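Local atomic coordinates of serine protease pet (Escherichia coli, PDB entry 4OM9), a protein that acts as a secreted autotransporter enterotoxin of enteroaggregative strains, a serine protease whose target is probably the host cytoskeletal protein alpha-fodrin. Residues I5-W9 with K31-K35; Y732-G738 with G751-K757. The contacts are given in a common frame with arbitrary orientation. Numbering follows the deposited sequence.

Interaction 1 (I5-W9 with K31-K35)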
loop_
_atom_site.group_PDB
_atom_site.type_symbol
_atom_site.label_atom_id
_atom_site.label_comp_id
_atom_site.label_asym_id
_atom_site.label_seq_id
_atom_site.Cartn_x
_atom_site.Cartn_y
_atom_site.Cartn_z
ATOM N N ILE A 5 25.404 8.109 -19.057
ATOM C CA ILE A 5 24.148 7.395 -19.219
ATOM C C ILE A 5 24.176 6.400 -20.382
ATOM O O ILE A 5 23.141 6.093 -20.967
ATOM C CB ILE A 5 22.975 8.387 -19.397
ATOM C CG1 ILE A 5 23.139 9.218 -20.671
ATOM C CG2 ILE A 5 22.893 9.308 -18.180
ATOM C CD1 ILE A 5 21.883 9.999 -21.082
ATOM N N SER A 6 25.361 5.877 -20.697
ATOM C CA SER A 6 25.488 4.896 -21.772
ATOM C C SER A 6 24.926 3.564 -21.318
ATOM O O SER A 6 24.342 2.819 -22.104
ATOM C CB SER A 6 26.954 4.737 -22.224
ATOM O OG SER A 6 27.796 4.263 -21.183
ATOM N N LYS A 7 25.104 3.270 -20.038
ATOM C CA LYS A 7 24.542 2.065 -19.458
ATOM C C LYS A 7 23.301 2.417 -18.654
ATOM O O LYS A 7 22.209 1.903 -18.918
ATOM C CB LYS A 7 25.553 1.356 -18.563
ATOM C CG LYS A 7 26.621 0.563 -19.315
ATOM C CD LYS A 7 27.749 1.455 -19.783
ATOM C CE LYS A 7 28.876 0.644 -20.430
ATOM N NZ LYS A 7 29.521 -0.315 -19.484
ATOM N N ALA A 8 23.478 3.308 -17.679
ATOM C CA ALA A 8 22.431 3.627 -16.723
ATOM C C ALA A 8 21.491 4.679 -17.273
ATOM O O ALA A 8 21.872 5.490 -18.103
ATOM C CB ALA A 8 23.040 4.105 -15.420
ATOM N N TRP A 9 20.257 4.675 -16.796
ATOM C CA TRP A 9 19.357 5.777 -17.119
ATOM C C TRP A 9 19.725 7.040 -16.344
ATOM O O TRP A 9 20.208 6.980 -15.207
ATOM C CB TRP A 9 17.915 5.408 -16.821
ATOM C CG TRP A 9 17.234 4.736 -17.924
ATOM C CD1 TRP A 9 16.325 5.282 -18.778
ATOM C CD2 TRP A 9 17.374 3.366 -18.302
ATOM N NE1 TRP A 9 15.900 4.339 -19.672
ATOM C CE2 TRP A 9 16.523 3.148 -19.395
ATOM C CE3 TRP A 9 18.144 2.300 -17.818
ATOM C CZ2 TRP A 9 16.409 1.909 -20.021
ATOM C CZ3 TRP A 9 18.034 1.071 -18.432
ATOM C CH2 TRP A 9 17.178 0.884 -19.528
ATOM N N LYS A 31 19.660 -3.501 -7.240
ATOM C CA LYS A 31 20.234 -3.549 -8.574
ATOM C C LYS A 31 19.348 -2.776 -9.546
ATOM O O LYS A 31 18.147 -2.608 -9.310
ATOM C CB LYS A 31 20.438 -4.996 -9.040
ATOM C CG LYS A 31 19.177 -5.748 -9.416
ATOM C CD LYS A 31 19.508 -7.035 -10.177
ATOM C CE LYS A 31 19.123 -8.292 -9.395
ATOM N NZ LYS A 31 19.860 -8.407 -8.102
ATOM N N ILE A 32 19.956 -2.275 -10.616
ATOM C CA ILE A 32 19.232 -1.547 -11.646
ATOM C C ILE A 32 19.536 -2.148 -13.013
ATOM O O ILE A 32 20.656 -2.576 -13.282
ATOM C CB ILE A 32 19.577 -0.022 -11.632
ATOM C CG1 ILE A 32 19.070 0.685 -12.901
ATOM C CG2 ILE A 32 21.080 0.217 -11.489
ATOM C CD1 ILE A 32 17.530 0.625 -13.160
ATOM N N LYS A 33 18.511 -2.220 -13.852
ATOM C CA LYS A 33 18.659 -2.607 -15.245
ATOM C C LYS A 33 19.426 -1.548 -16.039
ATOM O O LYS A 33 19.243 -0.353 -15.833
ATOM C CB LYS A 33 17.280 -2.846 -15.865
ATOM C CG LYS A 33 16.474 -3.940 -15.168
ATOM C CD LYS A 33 14.987 -3.885 -15.522
ATOM C CE LYS A 33 14.223 -2.911 -14.621
ATOM N NZ LYS A 33 14.294 -3.311 -13.185
ATOM N N LEU A 34 20.295 -1.996 -16.937
ATOM C CA LEU A 34 21.017 -1.099 -17.822
ATOM C C LEU A 34 20.549 -1.270 -19.260
ATOM O O LEU A 34 19.880 -2.239 -19.578
ATOM C CB LEU A 34 22.510 -1.356 -17.727
ATOM C CG LEU A 34 23.045 -1.439 -16.306
ATOM C CD1 LEU A 34 24.520 -1.868 -16.339
ATOM C CD2 LEU A 34 22.863 -0.105 -15.584
ATOM N N LYS A 35 20.941 -0.343 -20.124
ATOM C CA LYS A 35 20.460 -0.300 -21.499
ATOM C C LYS A 35 21.071 -1.358 -22.448
ATOM O O LYS A 35 21.243 -2.531 -22.096
ATOM C CB LYS A 35 20.712 1.098 -22.061
ATOM C CG LYS A 35 19.989 2.181 -21.288
ATOM C CD LYS A 35 20.417 3.578 -21.698
ATOM C CE LYS A 35 19.527 4.610 -21.047
ATOM N NZ LYS A 35 20.264 5.886 -20.916
#
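Lys-35 supplies all three hydrogen bonds of this contact, which lies at the N-terminal edge of the protease domain, a member of the PA clan of chymotrypsin-like peptidases. Lys-35 N donates to Lys-7 O at 2.8 Å, and Lys-35 NZ to Ile-5 O at 2.9 Å and Ala-8 O at 3.3 Å. The loop 5-9, leading into helix 10-17, thus turns three carbonyls toward one residue at the end of the segment 31-35. NZ also forms a salt bridge with Glu-551, beside helix 552-558, so the same charge reaches a part of the chain far along the sequence. The extended Lys-35 side chain runs across one face of the Trp-9 indole: NZ makes a cation-pi contact, 4.5 Å from the centroid of the five-membered ring, and CG a CH-pi contact, 3.6 Å from that of the six-membered ring. Trp-9 NE1 hydrogen-bonds Asn-555 of helix 552-558, against which the indole also packs at Val-554. Farther out, Leu-34 covers the loop backbone, its CD2 3.9 Å from Ala-8 CA and 4.2 Å from Ala-8 CB. At the indole edge, near the ring plane, Trp-9 CZ3 comes within 3.2 Å of Lys-33 O.

Interaction 2 (Y732-G738 with G751-K757)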
loop_
_atom_site.group_PDB
_atom_site.type_symbol
_atom_site.label_atom_id
_atom_site.label_comp_id
_atom_site.label_asym_id
_atom_site.label_seq_id
_atom_site.Cartn_x
_atom_site.Cartn_y
_atom_site.Cartn_z
ATOM N N TYR A 732 -30.679 -16.553 -10.099
ATOM C CA TYR A 732 -29.810 -17.571 -10.683
ATOM C C TYR A 732 -28.394 -17.028 -10.881
ATOM O O TYR A 732 -28.122 -15.846 -10.642
ATOM C CB TYR A 732 -30.343 -18.100 -12.038
ATOM C CG TYR A 732 -31.851 -18.299 -12.192
ATOM C CD1 TYR A 732 -32.692 -18.457 -11.092
ATOM C CD2 TYR A 732 -32.425 -18.345 -13.463
ATOM C CE1 TYR A 732 -34.057 -18.630 -11.252
ATOM C CE2 TYR A 732 -33.786 -18.524 -13.630
ATOM C CZ TYR A 732 -34.598 -18.663 -12.522
ATOM O OH TYR A 732 -35.951 -18.844 -12.688
ATOM N N GLU A 733 -27.488 -17.905 -11.303
ATOM C CA GLU A 733 -26.164 -17.480 -11.735
ATOM C C GLU A 733 -25.992 -17.753 -13.218
ATOM O O GLU A 733 -26.550 -18.717 -13.755
ATOM C CB GLU A 733 -25.060 -18.168 -10.930
ATOM C CG GLU A 733 -25.426 -19.499 -10.347
ATOM C CD GLU A 733 -25.644 -19.439 -8.847
ATOM O OE1 GLU A 733 -24.977 -18.617 -8.163
ATOM O OE2 GLU A 733 -26.492 -20.230 -8.355
ATOM N N LEU A 734 -25.223 -16.893 -13.874
ATOM C CA LEU A 734 -25.030 -16.945 -15.316
ATOM C C LEU A 734 -23.539 -16.865 -15.639
ATOM O O LEU A 734 -22.824 -16.013 -15.110
ATOM C CB LEU A 734 -25.821 -15.814 -15.997
ATOM C CG LEU A 734 -25.401 -15.165 -17.320
ATOM C CD1 LEU A 734 -25.260 -16.185 -18.420
ATOM C CD2 LEU A 734 -26.381 -14.070 -17.743
ATOM N N THR A 735 -23.069 -17.764 -16.499
ATOM C CA THR A 735 -21.650 -17.823 -16.836
ATOM C C THR A 735 -21.396 -17.243 -18.236
ATOM O O THR A 735 -22.159 -17.497 -19.167
ATOM C CB THR A 735 -21.127 -19.262 -16.733
ATOM O OG1 THR A 735 -21.557 -19.833 -15.488
ATOM C CG2 THR A 735 -19.615 -19.282 -16.790
ATOM N N GLU A 736 -20.319 -16.470 -18.367
ATOM C CA GLU A 736 -20.161 -15.520 -19.473
ATOM C C GLU A 736 -18.956 -15.730 -20.393
ATOM O O GLU A 736 -18.822 -15.036 -21.398
ATOM C CB GLU A 736 -20.083 -14.099 -18.902
ATOM C CG GLU A 736 -21.291 -13.686 -18.095
ATOM C CD GLU A 736 -22.434 -13.188 -18.960
ATOM O OE1 GLU A 736 -23.015 -12.136 -18.614
ATOM O OE2 GLU A 736 -22.765 -13.845 -19.979
ATOM N N ASP A 737 -18.084 -16.668 -20.041
ATOM C CA ASP A 737 -16.875 -16.975 -20.813
ATOM C C ASP A 737 -16.495 -18.440 -20.596
ATOM O O ASP A 737 -17.201 -19.165 -19.906
ATOM C CB ASP A 737 -15.705 -16.066 -20.393
ATOM C CG ASP A 737 -15.729 -14.704 -21.077
ATOM O OD1 ASP A 737 -16.227 -14.599 -22.215
ATOM O OD2 ASP A 737 -15.227 -13.730 -20.481
ATOM N N GLY A 738 -15.364 -18.870 -21.152
ATOM C CA GLY A 738 -14.788 -20.147 -20.762
ATOM C C GLY A 738 -14.331 -20.100 -19.311
ATOM O O GLY A 738 -13.140 -20.151 -19.026
ATOM N N GLY A 751 -30.449 -22.090 -6.702
ATOM C CA GLY A 751 -30.604 -21.105 -7.757
ATOM C C GLY A 751 -30.063 -21.616 -9.072
ATOM O O GLY A 751 -28.962 -22.169 -9.120
ATOM N N ASP A 752 -30.835 -21.424 -10.139
ATOM C CA ASP A 752 -30.517 -22.013 -11.440
ATOM C C ASP A 752 -29.178 -21.514 -11.961
ATOM O O ASP A 752 -28.691 -20.469 -11.546
ATOM C CB ASP A 752 -31.619 -21.704 -12.457
ATOM C CG ASP A 752 -32.988 -22.179 -12.000
ATOM O OD1 ASP A 752 -33.066 -23.208 -11.303
ATOM O OD2 ASP A 752 -33.990 -21.517 -12.335
ATOM N N ILE A 753 -28.564 -22.276 -12.853
ATOM C CA ILE A 753 -27.350 -21.803 -13.495
ATOM C C ILE A 753 -27.443 -21.993 -15.001
ATOM O O ILE A 753 -27.689 -23.092 -15.498
ATOM C CB ILE A 753 -26.087 -22.498 -12.943
ATOM C CG1 ILE A 753 -24.919 -22.329 -13.913
ATOM C CG2 ILE A 753 -26.337 -23.956 -12.697
ATOM C CD1 ILE A 753 -23.607 -22.844 -13.367
ATOM N N LYS A 754 -27.264 -20.892 -15.720
ATOM C CA LYS A 754 -27.372 -20.892 -17.159
ATOM C C LYS A 754 -26.080 -20.370 -17.758
ATOM O O LYS A 754 -25.339 -19.638 -17.104
ATOM C CB LYS A 754 -28.559 -20.048 -17.610
ATOM C CG LYS A 754 -28.353 -18.575 -17.443
ATOM C CD LYS A 754 -29.451 -17.774 -18.103
ATOM C CE LYS A 754 -29.200 -16.284 -17.899
ATOM N NZ LYS A 754 -30.096 -15.463 -18.760
ATOM N N SER A 755 -25.814 -20.754 -19.001
ATOM C CA SER A 755 -24.601 -20.362 -19.705
ATOM C C SER A 755 -24.653 -20.783 -21.157
ATOM O O SER A 755 -25.205 -21.837 -21.470
ATOM C CB SER A 755 -23.372 -20.986 -19.052
ATOM O OG SER A 755 -22.223 -20.829 -19.873
ATOM N N GLU A 756 -24.078 -19.983 -22.048
ATOM C CA GLU A 756 -23.917 -20.427 -23.425
ATOM C C GLU A 756 -22.478 -20.308 -23.912
ATOM O O GLU A 756 -22.222 -20.284 -25.117
ATOM C CB GLU A 756 -24.856 -19.668 -24.359
ATOM C CG GLU A 756 -24.938 -18.182 -24.149
ATOM C CD GLU A 756 -26.063 -17.574 -24.962
ATOM O OE1 GLU A 756 -26.149 -16.331 -25.037
ATOM O OE2 GLU A 756 -26.863 -18.351 -25.531
ATOM N N LYS A 757 -21.542 -20.261 -22.973
ATOM C CA LYS A 757 -20.131 -20.379 -23.304
ATOM C C LYS A 757 -19.627 -21.779 -22.959
ATOM O O LYS A 757 -20.356 -22.589 -22.383
ATOM C CB LYS A 757 -19.313 -19.326 -22.556
ATOM C CG LYS A 757 -19.743 -17.890 -22.821
ATOM C CD LYS A 757 -19.495 -17.489 -24.268
ATOM C CE LYS A 757 -19.461 -15.971 -24.425
ATOM N NZ LYS A 757 -19.255 -15.577 -25.853
#
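Two neighbouring parallel strands, 733-735 and 753-755, pair here as successive rungs of the right-handed beta-helix that forms the stalk of autotransporter passenger domains. Their axes approach to 4.8 Å at an angle of 23°. Three backbone bonds join them: Glu-733 N to Asp-752 O (2.8 Å), Lys-754 N to Glu-733 O (3.0 Å) and Thr-735 N to Lys-754 O (3.0 Å). In this in-register pairing like positions stack. Leu-734 and Lys-754 share one face, with Leu-734 CD2 3.6 Å from Lys-754 CE; on the other, Glu-733 CG lies 4.0 Å from Ile-753 CB and Thr-735 CB 3.7 Å from Ser-755 CB. Phe-741 touches both Glu-733 and Ile-753 on that second face. On the N-terminal side of the pairing, Asp-752 CB packs over the Tyr-732 ring in a CH-pi contact, 3.6 Å from its centroid. Toward the C-terminal side, Ser-755 OG accepts from Lys-757 N at 3.2 Å, an ST turn, and gives a weak bond to Thr-735 O at 3.4 Å. Strand 703-705 pairs with the far edge of 733-735. The side chains meet chiefly through their carbon atoms, so the register of the two coils here is set mainly by the main chain.

From the N terminus, interaction 1 comes first: the contact of 5-9 with 31-35 closes a loop of 21 intervening residues that contains helix 10-17, within the protease domain. The chain then completes that domain and enters the long beta-helix before interaction 2 pairs 732-738 with 751-757, enclosing 12 residues that include strand 740-744 and make up most of one coil. The two loops follow in series, neither nested nor crossed. The centres of interactions 1 and 2 lie about 50 Å apart, and the nearest atoms of interactions 1 and 2 about 32 Å. Interaction 1 joins the N-terminal loop to the segment 31-35 in the globular head and, through Glu-551 and Asn-555, meets a later helical region; interaction 2 joins adjacent coils along the stalk.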